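Local coordinates for protein gamma-glutamyltranspeptidase (Streptomyces lincolnensis, PDB 6J3I) that belongs to the gamma-glutamyltranspeptidase family of the Ntn-hydrolase clan, as an LmbA-like homologue that may cleave a carbon-carbon bond rather than transfer glutamyl groups, at residues A[282-287]-A[330-335]. The protein carries 1 engineered substitution. Sequence-based numbering, arbitrary orientation.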
loop_
_atom_site.group_PDB
_atom_site.type_symbol
_atom_site.label_atom_id
_atom_site.label_comp_id
_atom_site.label_asym_id
_atom_site.label_seq_id
_atom_site.Cartn_x
_atom_site.Cartn_y
_atom_site.Cartn_z
ATOM N N LEU A 282 7.520 6.064 -9.293
ATOM C CA LEU A 282 8.658 5.177 -9.483
ATOM C C LEU A 282 9.168 5.323 -10.919
ATOM O O LEU A 282 10.354 5.586 -11.149
ATOM C CB LEU A 282 8.273 3.731 -9.198
ATOM C CG LEU A 282 9.465 2.805 -8.934
ATOM C CD1 LEU A 282 9.064 1.652 -8.016
ATOM C CD2 LEU A 282 10.074 2.271 -10.227
ATOM N N LEU A 283 8.239 5.171 -11.858
ATOM C CA LEU A 283 8.483 5.325 -13.290
ATOM C C LEU A 283 9.155 6.660 -13.624
ATOM O O LEU A 283 10.174 6.695 -14.321
ATOM C CB LEU A 283 7.154 5.145 -14.061
ATOM C CG LEU A 283 6.704 3.705 -14.380
ATOM C CD1 LEU A 283 7.196 2.665 -13.384
ATOM C CD2 LEU A 283 5.201 3.576 -14.549
ATOM N N GLN A 284 8.612 7.752 -13.099
ATOM C CA GLN A 284 9.195 9.083 -13.338
ATOM C C GLN A 284 10.641 9.232 -12.853
ATOM O O GLN A 284 11.427 9.984 -13.439
ATOM C CB GLN A 284 8.325 10.178 -12.719
ATOM C CG GLN A 284 7.077 10.494 -13.533
ATOM C CD GLN A 284 6.455 11.823 -13.161
ATOM O OE1 GLN A 284 5.306 11.875 -12.744
ATOM N NE2 GLN A 284 7.218 12.910 -13.307
ATOM N N GLN A 285 10.985 8.532 -11.778
ATOM C CA GLN A 285 12.348 8.573 -11.251
ATOM C C GLN A 285 13.318 7.816 -12.152
ATOM O O GLN A 285 14.475 8.196 -12.266
ATOM C CB GLN A 285 12.398 8.014 -9.840
ATOM C CG GLN A 285 11.699 8.876 -8.812
ATOM C CD GLN A 285 11.532 8.141 -7.498
ATOM O OE1 GLN A 285 12.467 8.066 -6.693
ATOM N NE2 GLN A 285 10.346 7.576 -7.280
ATOM N N LEU A 286 12.839 6.744 -12.774
ATOM C CA LEU A 286 13.632 5.993 -13.744
ATOM C C LEU A 286 13.976 6.881 -14.939
ATOM O O LEU A 286 15.150 7.137 -15.212
ATOM C CB LEU A 286 12.898 4.709 -14.180
ATOM C CG LEU A 286 13.353 3.338 -13.631
ATOM C CD1 LEU A 286 14.211 3.393 -12.376
ATOM C CD2 LEU A 286 12.157 2.423 -13.395
ATOM N N ALA A 287 12.943 7.391 -15.604
ATOM C CA ALA A 287 13.094 8.304 -16.749
ATOM C C ALA A 287 14.006 9.514 -16.499
ATOM O O ALA A 287 14.615 10.036 -17.434
ATOM C CB ALA A 287 11.730 8.781 -17.203
ATOM N N GLU A 330 3.760 12.283 -21.540
ATOM C CA GLU A 330 4.636 13.460 -21.565
ATOM C C GLU A 330 5.579 13.494 -20.360
ATOM O O GLU A 330 6.767 13.808 -20.511
ATOM C CB GLU A 330 3.802 14.752 -21.652
ATOM C CG GLU A 330 3.139 14.960 -23.016
ATOM C CD GLU A 330 1.911 15.857 -22.974
ATOM O OE1 GLU A 330 0.961 15.602 -23.745
ATOM O OE2 GLU A 330 1.881 16.811 -22.169
ATOM N N LEU A 331 5.056 13.150 -19.178
ATOM C CA LEU A 331 5.867 13.047 -17.948
ATOM C C LEU A 331 6.954 11.943 -17.999
ATOM O O LEU A 331 8.008 12.073 -17.365
ATOM C CB LEU A 331 4.963 12.818 -16.736
ATOM C CG LEU A 331 4.111 13.980 -16.219
ATOM C CD1 LEU A 331 3.064 13.462 -15.242
ATOM C CD2 LEU A 331 4.962 15.039 -15.545
ATOM N N LEU A 332 6.673 10.869 -18.743
ATOM C CA LEU A 332 7.632 9.770 -19.012
ATOM C C LEU A 332 8.402 9.893 -20.351
ATOM O O LEU A 332 9.215 9.025 -20.674
ATOM C CB LEU A 332 6.880 8.428 -18.981
ATOM C CG LEU A 332 6.635 7.699 -17.645
ATOM C CD1 LEU A 332 6.664 8.599 -16.426
ATOM C CD2 LEU A 332 5.322 6.935 -17.707
ATOM N N SER A 333 8.141 10.954 -21.118
ATOM C CA SER A 333 8.801 11.193 -22.405
ATOM C C SER A 333 10.253 11.597 -22.190
ATOM O O SER A 333 10.578 12.230 -21.186
ATOM C CB SER A 333 8.081 12.310 -23.188
ATOM O OG SER A 333 8.417 13.607 -22.697
ATOM N N ALA A 334 11.115 11.268 -23.150
ATOM C CA ALA A 334 12.539 11.626 -23.056
ATOM C C ALA A 334 12.817 13.144 -23.103
ATOM O O ALA A 334 13.688 13.634 -22.367
ATOM C CB ALA A 334 13.337 10.902 -24.130
ATOM N N GLU A 335 12.081 13.867 -23.959
ATOM C CA GLU A 335 12.183 15.346 -24.088
ATOM C C GLU A 335 11.925 16.091 -22.774
ATOM O O GLU A 335 12.688 16.985 -22.379
ATOM C CB GLU A 335 11.187 15.859 -25.140
#
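Q284, on helix 280-288, and L332, in the turn between helices 328-331 and 334-341, bring the two backbones closest, their CA atoms 5.9 Å apart. L332 lies against the flank of the helix: its CD1 is 3.5 Å from Q284 CG, the two side chains crossing at roughly a right angle, and the same methyl sits 4.2 Å from L283 CB. With CG beside its own backbone N (chi1 -77°) and an extended chain beyond, Q284 carries its amide across L331, slantwise to it. The isobutyl group there spans the amide, L331 CD1 standing 3.7 Å from Q284 OE1 and L331 CD2 3.8 Å from Q284 NE2. OE1 is hydrogen-bonded to Y320 OH and NE2 to D315 OD2, two partners that set the rotation of this buried amide. In the alpha-beta-beta-alpha sandwich of the Ntn-hydrolases, helix 280-288 belongs to a helical layer, packed on strands 256-265 and 268-272 through L283 and L286. The turn is held locally by S333, the N-cap of helix 334-341: OG donates to E330 O at 2.7 Å and caps Y336 N as acceptor. Farther along, A287 CB meets L332 O at 4.3 Å, while A287 O accepts a hydrogen bond from R341 NH1.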